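PDB 4QQR: bifunctional dTDP-4-dehydrorhamnose 3,5-epimerase/dTDP-4-dehydrorhamnose reductase from Arabidopsis thaliana, which catalyses the 3,5-epimerization of dTDP-4-keto-6-deoxy-glucose and the NADPH-dependent reduction of the product to dTDP-beta-L-rhamnose, and also accepts the UDP-linked sugar. Local coordinates for residues A92-L97 against L108-T113; N138-F143 against T147-E152; N179-I184 against K288-P293; M235-I240 against F244-F249. All coordinates share one frame; numbering follows the deposited sequence.

Contact 1: A92-L97 against L108-T113; sequences AGTLTL and LINYAT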
# COMPACT_ATOMS: atom_id res chain seq x y z
N ALA A 92 -1.21 -1.47 7.27
CA ALA A 92 -0.90 -0.40 8.23
C ALA A 92 -0.13 -0.91 9.44
O ALA A 92 0.76 -0.23 9.93
CB ALA A 92 -2.17 0.39 8.68
N GLY A 93 -0.48 -2.10 9.90
CA GLY A 93 0.21 -2.67 11.04
C GLY A 93 1.63 -3.11 10.75
O GLY A 93 2.53 -2.85 11.55
N THR A 94 1.84 -3.79 9.62
CA THR A 94 3.18 -4.19 9.20
C THR A 94 4.08 -2.97 8.92
O THR A 94 5.27 -2.94 9.28
CB THR A 94 3.14 -5.03 7.92
OG1 THR A 94 2.06 -5.97 8.01
CG2 THR A 94 4.42 -5.79 7.73
N LEU A 95 3.51 -1.96 8.26
CA LEU A 95 4.27 -0.75 7.99
C LEU A 95 4.60 -0.02 9.30
O LEU A 95 5.73 0.45 9.47
CB LEU A 95 3.53 0.17 7.01
CG LEU A 95 3.76 0.03 5.49
CD1 LEU A 95 5.10 -0.59 5.18
CD2 LEU A 95 2.68 -0.75 4.82
N THR A 96 3.64 0.05 10.23
CA THR A 96 3.86 0.64 11.56
C THR A 96 4.96 -0.09 12.32
O THR A 96 5.84 0.55 12.92
CB THR A 96 2.58 0.68 12.41
OG1 THR A 96 1.69 1.68 11.89
CG2 THR A 96 2.91 1.05 13.85
N LEU A 97 4.92 -1.42 12.29
CA LEU A 97 5.95 -2.25 12.94
C LEU A 97 7.33 -2.02 12.32
O LEU A 97 8.31 -1.86 13.04
CB LEU A 97 5.57 -3.74 12.92
CG LEU A 97 6.59 -4.70 13.53
CD1 LEU A 97 6.72 -4.54 15.03
CD2 LEU A 97 6.24 -6.11 13.22
N LEU A 108 13.96 -6.58 11.56
CA LEU A 108 12.64 -7.16 11.55
C LEU A 108 12.60 -8.24 10.48
O LEU A 108 12.81 -7.97 9.29
CB LEU A 108 11.63 -6.05 11.24
CG LEU A 108 10.27 -6.51 10.76
CD1 LEU A 108 9.63 -7.33 11.86
CD2 LEU A 108 9.44 -5.31 10.40
N ILE A 109 12.36 -9.46 10.90
CA ILE A 109 12.17 -10.57 9.98
C ILE A 109 10.71 -10.64 9.62
O ILE A 109 9.87 -11.02 10.44
CB ILE A 109 12.59 -11.89 10.62
CG1 ILE A 109 14.06 -11.81 11.06
CG2 ILE A 109 12.34 -13.03 9.66
CD1 ILE A 109 15.06 -11.65 9.91
N ASN A 110 10.39 -10.26 8.39
CA ASN A 110 9.01 -10.25 7.91
C ASN A 110 8.69 -11.46 7.00
O ASN A 110 9.14 -11.53 5.86
CB ASN A 110 8.74 -8.90 7.23
CG ASN A 110 7.34 -8.79 6.65
OD1 ASN A 110 6.35 -8.88 7.37
ND2 ASN A 110 7.26 -8.55 5.35
N TYR A 111 7.95 -12.41 7.55
CA TYR A 111 7.44 -13.55 6.80
C TYR A 111 6.33 -13.10 5.86
O TYR A 111 5.37 -12.46 6.28
CB TYR A 111 6.93 -14.62 7.78
CG TYR A 111 8.05 -15.16 8.63
CD1 TYR A 111 8.92 -16.14 8.14
CD2 TYR A 111 8.29 -14.66 9.90
CE1 TYR A 111 9.96 -16.61 8.90
CE2 TYR A 111 9.33 -15.13 10.67
CZ TYR A 111 10.16 -16.11 10.17
OH TYR A 111 11.18 -16.58 10.95
N ALA A 112 6.47 -13.41 4.58
CA ALA A 112 5.54 -12.89 3.58
C ALA A 112 5.38 -13.94 2.49
O ALA A 112 5.69 -15.11 2.72
CB ALA A 112 6.04 -11.56 3.01
N THR A 113 4.93 -13.52 1.31
CA THR A 113 4.47 -14.46 0.30
C THR A 113 5.19 -14.39 -1.04
O THR A 113 5.57 -13.31 -1.50
CB THR A 113 2.96 -14.29 0.04
OG1 THR A 113 2.52 -15.32 -0.86
CG2 THR A 113 2.66 -12.90 -0.55
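L97 on helix 80-103 and L108 on strand 107-113 make the apolar half of this contact. Their side chains run at a slant to each other, and one methyl from each does the touching, L97 CD2 lying 3.9 Å from L108 CD1. On both leucines CG stands anti to the backbone N (chi1 178° at L97, 162° at L108), which carries the branched end toward the facing element.

The second meeting is of a methyl with an amide. T94 and N110 approach at about a right angle, and T94 CG2 comes to 3.7 Å from N110 OD1, a van der Waals touch. The hydrogen bonds of this pair are made elsewhere: T94 OG1 is hydrogen-bonded to backbone oxygens of its own helix, at N90 and T89, while the N110 amide has weak hydrogen bonds to N66 and T163 on the two strands flanking its own.

Within the helix, A92 O accepts from both T96 N and T96 OG1 (2.9 Å to OG1), the two donors arriving from opposite faces of its carbonyl plane.

Helix 80-103 thus packs on the parallel sheet of the Rossmann fold, and strand 107-113, which carries the probable NADPH-binding residue Y111, lies between strands 63-66 and 161-166. L95 leans on helix 143-155, and A92 meets A92 of the second subunit.

Contact 2: N138-F143 against T147-E152; sequences NFTGSF and TKAMVE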
# COMPACT_ATOMS: atom_id res chain seq x y z
N ASN A 138 4.14 -10.07 -10.87
CA ASN A 138 3.38 -10.06 -12.11
C ASN A 138 2.01 -10.71 -11.97
O ASN A 138 1.28 -10.87 -12.95
CB ASN A 138 4.19 -10.74 -13.21
CG ASN A 138 4.29 -12.23 -13.01
OD1 ASN A 138 4.41 -12.71 -11.88
ND2 ASN A 138 4.22 -12.98 -14.10
N PHE A 139 1.66 -11.11 -10.74
CA PHE A 139 0.40 -11.81 -10.49
C PHE A 139 -0.41 -11.05 -9.47
O PHE A 139 -0.41 -11.38 -8.29
CB PHE A 139 0.67 -13.23 -9.98
CG PHE A 139 -0.57 -14.06 -9.81
CD1 PHE A 139 -1.28 -14.51 -10.93
CD2 PHE A 139 -1.02 -14.43 -8.54
CE1 PHE A 139 -2.42 -15.29 -10.78
CE2 PHE A 139 -2.16 -15.21 -8.39
CZ PHE A 139 -2.86 -15.65 -9.51
N THR A 140 -1.09 -10.00 -9.90
CA THR A 140 -1.73 -9.11 -8.95
C THR A 140 -3.12 -8.71 -9.41
O THR A 140 -3.52 -7.55 -9.25
CB THR A 140 -0.87 -7.85 -8.68
OG1 THR A 140 -0.56 -7.19 -9.92
CG2 THR A 140 0.43 -8.23 -7.97
N GLY A 141 -3.84 -9.67 -9.98
CA GLY A 141 -5.24 -9.48 -10.27
C GLY A 141 -6.00 -9.41 -8.96
O GLY A 141 -6.62 -8.39 -8.66
N SER A 142 -5.91 -10.47 -8.16
CA SER A 142 -6.70 -10.57 -6.94
C SER A 142 -6.26 -9.60 -5.83
O SER A 142 -5.10 -9.18 -5.78
CB SER A 142 -6.72 -12.02 -6.42
OG SER A 142 -5.64 -12.29 -5.52
N PHE A 143 -7.20 -9.24 -4.96
CA PHE A 143 -6.94 -8.30 -3.87
C PHE A 143 -5.76 -8.69 -2.97
O PHE A 143 -4.85 -7.90 -2.74
CB PHE A 143 -8.18 -8.12 -3.00
CG PHE A 143 -7.91 -7.43 -1.69
CD1 PHE A 143 -7.83 -6.04 -1.63
CD2 PHE A 143 -7.72 -8.17 -0.52
CE1 PHE A 143 -7.58 -5.39 -0.43
CE2 PHE A 143 -7.47 -7.54 0.69
CZ PHE A 143 -7.40 -6.14 0.73
N THR A 147 -2.29 -6.55 -2.77
CA THR A 147 -2.00 -5.97 -1.47
C THR A 147 -0.63 -6.39 -0.92
O THR A 147 0.16 -5.54 -0.47
CB THR A 147 -3.11 -6.28 -0.46
OG1 THR A 147 -4.36 -5.77 -0.95
CG2 THR A 147 -2.82 -5.64 0.87
N LYS A 148 -0.35 -7.69 -0.97
CA LYS A 148 0.94 -8.17 -0.47
C LYS A 148 2.09 -7.61 -1.31
O LYS A 148 3.13 -7.24 -0.77
CB LYS A 148 0.96 -9.69 -0.41
CG LYS A 148 -0.04 -10.27 0.57
CD LYS A 148 0.16 -9.75 2.00
CE LYS A 148 1.31 -10.47 2.71
NZ LYS A 148 1.30 -10.25 4.19
N ALA A 149 1.89 -7.53 -2.63
CA ALA A 149 2.87 -6.86 -3.48
C ALA A 149 3.14 -5.40 -3.04
O ALA A 149 4.30 -5.02 -2.90
CB ALA A 149 2.46 -6.91 -4.94
N MET A 150 2.07 -4.62 -2.85
CA MET A 150 2.17 -3.24 -2.33
C MET A 150 3.04 -3.11 -1.08
O MET A 150 4.00 -2.33 -1.06
CB MET A 150 0.79 -2.66 -2.01
CG MET A 150 -0.15 -2.55 -3.21
SD MET A 150 -1.68 -1.66 -2.83
CE MET A 150 -2.31 -1.34 -4.47
N VAL A 151 2.70 -3.88 -0.04
CA VAL A 151 3.48 -3.88 1.20
C VAL A 151 4.91 -4.27 0.93
O VAL A 151 5.83 -3.60 1.40
CB VAL A 151 2.89 -4.81 2.29
CG1 VAL A 151 3.84 -4.90 3.48
CG2 VAL A 151 1.53 -4.30 2.73
N GLU A 152 5.11 -5.34 0.16
CA GLU A 152 6.48 -5.76 -0.14
C GLU A 152 7.27 -4.65 -0.83
O GLU A 152 8.42 -4.41 -0.48
CB GLU A 152 6.53 -7.02 -1.00
CG GLU A 152 7.97 -7.43 -1.25
CD GLU A 152 8.13 -8.65 -2.14
OE1 GLU A 152 8.28 -9.78 -1.59
OE2 GLU A 152 8.13 -8.48 -3.39
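F143 and T147 sit one helical turn apart, and the threonine hydroxyl donates to the phenylalanine's carbonyl and rests over its ring. T147 OG1 meets F143 O at 2.8 Å, from above the carbonyl plane (43° out of it), while T147 N gives the same oxygen the regular helical bond of 2.9 Å. Over the F143 ring the hydroxyl is shifted toward the rim, with OG1 3.3 Å from F143 CE1. F143 CG is anti to the backbone N (chi1 167°), a turn that sets the ring beside the hydroxyl of the following turn. The loop before the helix also touches it through methyls, T140 CG2 lying 3.9 Å from A149 CB.

Outside this shell, S142 occupies the N-cap of helix 143-155, its OG making a weak bond to S145 N. The F143 ring also meets W78 and packs on N157 of the second subunit.

With an alanine at F143, the T147 hydroxyl would probably lose its aromatic cover and a gap would open beside W78, although the backbone bonds could persist. With two donors on one carbonyl, the first turn of the helix is fastened by its side chain as well as its backbone.

Contact 3: N179-I184 against K288-P293; sequences NFITKI and KFVFEP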
# COMPACT_ATOMS: atom_id res chain seq x y z
N ASN A 179 -1.01 -27.24 6.50
CA ASN A 179 0.03 -27.92 5.74
C ASN A 179 -0.41 -28.20 4.30
O ASN A 179 -1.48 -28.75 4.07
CB ASN A 179 0.42 -29.22 6.47
CG ASN A 179 1.70 -29.84 5.95
OD1 ASN A 179 1.98 -29.85 4.74
ND2 ASN A 179 2.50 -30.39 6.86
N PHE A 180 0.41 -27.80 3.33
CA PHE A 180 0.01 -27.89 1.94
C PHE A 180 -0.20 -29.34 1.52
O PHE A 180 -1.12 -29.64 0.77
CB PHE A 180 1.01 -27.23 1.01
CG PHE A 180 0.63 -27.33 -0.45
CD1 PHE A 180 -0.27 -26.44 -1.01
CD2 PHE A 180 1.17 -28.32 -1.26
CE1 PHE A 180 -0.62 -26.53 -2.35
CE2 PHE A 180 0.81 -28.42 -2.59
CZ PHE A 180 -0.08 -27.52 -3.14
N ILE A 181 0.67 -30.22 2.02
CA ILE A 181 0.55 -31.65 1.78
C ILE A 181 -0.82 -32.19 2.20
O ILE A 181 -1.53 -32.78 1.37
CB ILE A 181 1.63 -32.45 2.53
CG1 ILE A 181 3.04 -32.05 2.08
CG2 ILE A 181 1.44 -33.95 2.32
CD1 ILE A 181 4.13 -32.80 2.81
N THR A 182 -1.20 -31.99 3.46
CA THR A 182 -2.47 -32.55 3.92
C THR A 182 -3.71 -31.94 3.25
O THR A 182 -4.73 -32.62 3.13
CB THR A 182 -2.62 -32.54 5.44
OG1 THR A 182 -3.70 -31.67 5.80
CG2 THR A 182 -1.34 -32.11 6.10
N LYS A 183 -3.62 -30.68 2.82
CA LYS A 183 -4.66 -30.11 1.98
C LYS A 183 -4.84 -31.00 0.77
O LYS A 183 -5.88 -31.63 0.59
CB LYS A 183 -4.26 -28.71 1.48
CG LYS A 183 -4.37 -27.58 2.49
CD LYS A 183 -4.04 -26.25 1.84
CE LYS A 183 -4.23 -25.10 2.80
NZ LYS A 183 -4.08 -23.79 2.09
N ILE A 184 -3.79 -31.06 -0.05
CA ILE A 184 -3.76 -31.82 -1.29
C ILE A 184 -4.05 -33.31 -1.10
O ILE A 184 -4.73 -33.92 -1.92
CB ILE A 184 -2.41 -31.63 -1.98
CG1 ILE A 184 -2.22 -30.15 -2.25
CG2 ILE A 184 -2.34 -32.40 -3.27
CD1 ILE A 184 -3.41 -29.52 -2.92
N LYS A 288 13.72 -35.97 3.62
CA LYS A 288 14.48 -35.96 4.86
C LYS A 288 13.72 -35.36 6.03
O LYS A 288 13.84 -35.83 7.17
CB LYS A 288 15.81 -35.22 4.65
CG LYS A 288 16.47 -34.81 5.94
CD LYS A 288 17.73 -34.00 5.70
CE LYS A 288 18.50 -33.83 7.01
NZ LYS A 288 18.75 -35.16 7.67
N PHE A 289 12.93 -34.32 5.77
CA PHE A 289 12.29 -33.59 6.87
C PHE A 289 10.85 -33.97 7.08
O PHE A 289 10.32 -33.82 8.19
CB PHE A 289 12.37 -32.08 6.64
CG PHE A 289 13.74 -31.52 6.76
CD1 PHE A 289 14.25 -31.18 8.01
CD2 PHE A 289 14.53 -31.32 5.64
CE1 PHE A 289 15.52 -30.66 8.13
CE2 PHE A 289 15.80 -30.80 5.75
CZ PHE A 289 16.30 -30.47 6.99
N VAL A 290 10.21 -34.45 6.02
CA VAL A 290 8.77 -34.65 6.09
C VAL A 290 8.38 -36.13 6.05
O VAL A 290 7.75 -36.62 6.99
CB VAL A 290 8.02 -33.84 5.00
CG1 VAL A 290 6.53 -34.09 5.09
CG2 VAL A 290 8.33 -32.36 5.17
N PHE A 291 8.77 -36.83 4.99
CA PHE A 291 8.30 -38.19 4.76
C PHE A 291 9.03 -39.32 5.53
O PHE A 291 8.37 -40.19 6.10
CB PHE A 291 8.29 -38.48 3.26
CG PHE A 291 7.27 -37.66 2.50
CD1 PHE A 291 5.91 -37.84 2.72
CD2 PHE A 291 7.67 -36.72 1.56
CE1 PHE A 291 4.98 -37.10 2.01
CE2 PHE A 291 6.73 -35.97 0.85
CZ PHE A 291 5.39 -36.16 1.09
N GLU A 292 10.36 -39.32 5.54
CA GLU A 292 11.11 -40.34 6.29
C GLU A 292 10.84 -40.39 7.81
O GLU A 292 10.74 -41.48 8.37
CB GLU A 292 12.62 -40.26 6.02
CG GLU A 292 13.05 -40.99 4.77
CD GLU A 292 14.54 -40.87 4.51
OE1 GLU A 292 15.21 -40.18 5.31
OE2 GLU A 292 15.04 -41.45 3.51
N PRO A 293 10.74 -39.23 8.49
CA PRO A 293 10.41 -39.35 9.91
C PRO A 293 8.89 -39.47 10.14
O PRO A 293 8.39 -39.14 11.22
CB PRO A 293 10.94 -38.05 10.51
CG PRO A 293 10.83 -37.05 9.39
CD PRO A 293 11.04 -37.84 8.10
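I181 and V290 reach toward each other tip to tip from helices 180-186 and 282-291, with I181 CD1 3.6 Å from V290 CG1. The isoleucine is stretched out for this: its CG1 is anti to the carbonyl carbon, the chain then runs straight on to CD1 (chi2 179°), and this reach, met by V290, spans a CA-CA distance of 9.8 Å between I181 and V290. V290 answers with CG1, the branch anti to its own backbone N.

The same I181 CD1 also touches F291, 4.0 Å from CZ at the far end of the ring. Isoleucine and phenylalanine come from opposite directions, and the methyl meets the ring obliquely.

At the start of helix 180-186, N179 OD1 accepts from I181 N at 3.0 Å, a capping bond to the backbone N of the residue whose side chain makes the contact. N179 ND2 is spent on the backbone oxygens of S171 and D173.

Across the gap the chemistry is wholly apolar, a methyl against a methyl and a ring end, buried between two helices distant in sequence. Such a contact depends on shape and exclusion of water, while the N-cap bond secures the backbone of I181.

Contact 4: M235-I240 against F244-F249; sequences MYRDYI and FTWKNF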
# COMPACT_ATOMS: atom_id res chain seq x y z
N MET A 235 4.76 -39.53 -3.17
CA MET A 235 5.54 -39.66 -1.94
C MET A 235 4.66 -39.88 -0.72
O MET A 235 5.04 -40.59 0.21
CB MET A 235 6.42 -38.43 -1.72
CG MET A 235 7.42 -38.21 -2.82
SD MET A 235 8.51 -36.83 -2.40
CE MET A 235 9.48 -36.73 -3.90
N TYR A 236 3.48 -39.28 -0.71
CA TYR A 236 2.53 -39.53 0.36
C TYR A 236 2.19 -41.01 0.39
O TYR A 236 2.22 -41.66 1.44
CB TYR A 236 1.25 -38.72 0.15
CG TYR A 236 0.32 -38.77 1.33
CD1 TYR A 236 0.58 -38.03 2.47
CD2 TYR A 236 -0.82 -39.57 1.31
CE1 TYR A 236 -0.26 -38.07 3.56
CE2 TYR A 236 -1.67 -39.63 2.40
CZ TYR A 236 -1.39 -38.87 3.52
OH TYR A 236 -2.21 -38.91 4.62
N ARG A 237 1.90 -41.53 -0.80
CA ARG A 237 1.47 -42.91 -1.00
C ARG A 237 2.52 -43.92 -0.56
O ARG A 237 2.20 -44.86 0.15
CB ARG A 237 1.10 -43.15 -2.47
CG ARG A 237 0.71 -44.58 -2.79
CD ARG A 237 0.92 -44.87 -4.27
NE ARG A 237 2.27 -44.51 -4.70
CZ ARG A 237 2.60 -44.15 -5.94
NH1 ARG A 237 1.67 -44.10 -6.88
NH2 ARG A 237 3.86 -43.84 -6.23
N ASP A 238 3.77 -43.72 -0.97
CA ASP A 238 4.77 -44.75 -0.70
C ASP A 238 5.31 -44.64 0.71
O ASP A 238 5.91 -45.58 1.24
CB ASP A 238 5.94 -44.71 -1.69
CG ASP A 238 5.50 -44.76 -3.14
OD1 ASP A 238 4.43 -45.35 -3.42
OD2 ASP A 238 6.23 -44.18 -3.97
N TYR A 239 5.12 -43.48 1.31
CA TYR A 239 5.65 -43.29 2.65
C TYR A 239 4.60 -43.46 3.73
O TYR A 239 4.86 -44.12 4.75
CB TYR A 239 6.37 -41.95 2.79
CG TYR A 239 7.75 -41.93 2.16
CD1 TYR A 239 7.92 -41.61 0.82
CD2 TYR A 239 8.89 -42.23 2.91
CE1 TYR A 239 9.18 -41.59 0.24
CE2 TYR A 239 10.15 -42.20 2.34
CZ TYR A 239 10.29 -41.88 1.01
OH TYR A 239 11.53 -41.85 0.42
N ILE A 240 3.41 -42.90 3.54
CA ILE A 240 2.46 -42.93 4.63
C ILE A 240 1.26 -43.85 4.40
O ILE A 240 0.88 -44.62 5.28
CB ILE A 240 2.08 -41.48 5.13
CG1 ILE A 240 0.66 -41.10 4.69
CG2 ILE A 240 3.12 -40.44 4.71
CD1 ILE A 240 -0.42 -41.33 5.77
N PHE A 244 -3.38 -45.20 -0.85
CA PHE A 244 -3.87 -43.86 -1.22
C PHE A 244 -4.14 -43.64 -2.71
O PHE A 244 -3.38 -44.08 -3.58
CB PHE A 244 -2.90 -42.78 -0.72
CG PHE A 244 -3.35 -41.37 -1.03
CD1 PHE A 244 -2.70 -40.63 -2.02
CD2 PHE A 244 -4.42 -40.79 -0.34
CE1 PHE A 244 -3.11 -39.33 -2.31
CE2 PHE A 244 -4.83 -39.50 -0.62
CZ PHE A 244 -4.18 -38.77 -1.61
N THR A 245 -5.22 -42.90 -3.00
CA THR A 245 -5.70 -42.72 -4.37
C THR A 245 -5.99 -41.25 -4.67
O THR A 245 -6.28 -40.49 -3.76
CB THR A 245 -7.02 -43.50 -4.59
OG1 THR A 245 -7.53 -43.24 -5.91
CG2 THR A 245 -8.08 -43.09 -3.56
N TRP A 246 -5.91 -40.88 -5.94
CA TRP A 246 -6.25 -39.52 -6.36
C TRP A 246 -6.46 -39.43 -7.88
O TRP A 246 -5.84 -40.18 -8.63
CB TRP A 246 -5.19 -38.50 -5.89
CG TRP A 246 -3.89 -38.50 -6.66
CD1 TRP A 246 -3.58 -37.72 -7.73
CD2 TRP A 246 -2.74 -39.32 -6.41
NE1 TRP A 246 -2.31 -38.00 -8.17
CE2 TRP A 246 -1.77 -38.98 -7.37
CE3 TRP A 246 -2.43 -40.30 -5.47
CZ2 TRP A 246 -0.52 -39.59 -7.42
CZ3 TRP A 246 -1.19 -40.91 -5.52
CH2 TRP A 246 -0.25 -40.55 -6.49
N LYS A 247 -7.34 -38.53 -8.32
CA LYS A 247 -7.51 -38.26 -9.75
C LYS A 247 -7.11 -36.82 -10.08
O LYS A 247 -6.89 -36.02 -9.18
CB LYS A 247 -8.96 -38.53 -10.19
CG LYS A 247 -9.37 -40.01 -10.14
CD LYS A 247 -10.88 -40.19 -10.21
CE LYS A 247 -11.57 -39.45 -9.06
NZ LYS A 247 -10.88 -39.65 -7.75
N ASN A 248 -6.99 -36.51 -11.37
CA ASN A 248 -6.60 -35.18 -11.80
C ASN A 248 -7.70 -34.45 -12.56
O ASN A 248 -8.77 -34.99 -12.79
CB ASN A 248 -5.34 -35.25 -12.67
CG ASN A 248 -4.12 -35.74 -11.91
OD1 ASN A 248 -3.31 -36.51 -12.44
ND2 ASN A 248 -3.98 -35.31 -10.66
N PHE A 249 -7.41 -33.21 -12.96
CA PHE A 249 -8.30 -32.42 -13.80
C PHE A 249 -7.89 -32.54 -15.27
O PHE A 249 -6.70 -32.48 -15.58
CB PHE A 249 -8.27 -30.95 -13.38
CG PHE A 249 -8.94 -30.67 -12.06
CD1 PHE A 249 -10.31 -30.51 -11.99
CD2 PHE A 249 -8.19 -30.56 -10.90
CE1 PHE A 249 -10.93 -30.26 -10.78
CE2 PHE A 249 -8.81 -30.31 -9.69
CZ PHE A 249 -10.17 -30.15 -9.62
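Y236 and F244 form a T-shaped (edge-to-face) aromatic pair: the CD2-CE2 edge of the tyrosine points at one face of the phenylalanine, with ring centroids 5.1 Å apart and planes at 71°. The nearest atoms are Y236 CD2 and F244 CG, 3.9 Å apart. Both rings leave the backbone with CG anti to N (chi1 -171° at Y236), and the two side chains cross at about a right angle. I240 CG1 lies over one face of the tyrosine ring.

R237, the next residue, starts out extended and then bends at chi3 (52°). The bend turns its guanidinium back to D238, which it grips side-on in a two-nitrogen salt bridge, R237 NE to D238 OD1 at 2.6 Å and R237 NH2 to D238 OD2 at 3.3 Å. The remaining nitrogen, R237 NH1, comes obliquely to within 4.1 Å of W246 CH2. The indole is fixed at its other end by NE1, hydrogen-bonded to N230.

A leucine at R237, lacking the guanidinium, would probably leave the D238 carboxylate without its positive mate and the indole rim without that neighbour. At this surface site, therefore, the aromatic pair supplies the apolar adhesion beside a charge pair made within the helix itself.

Contacts 1 and 3 are buried, contact 2 is partly so, and contact 4 lies at the surface. Contacts 1 and 2 belong to neighbouring elements, strand 107-113 being followed by helix 143-155; they touch where T113 CG2 packs on K148 CB (3.6 Å), and both reach the second subunit. Contacts 3 and 4 form the other pair, with 235-240 and 244-249 nested within the loop that contact 3 closes, and F291 packing on M235 and Y239. The buried contacts rest on methyls against methyls, an amide oxygen or a ring, whereas contact 2 adds hydroxyl-to-carbonyl bonding at a helix start and contact 4 combines a T-shaped aromatic pair with charge. Contacts 1 and 3 lie on opposite sides of the chain's centre.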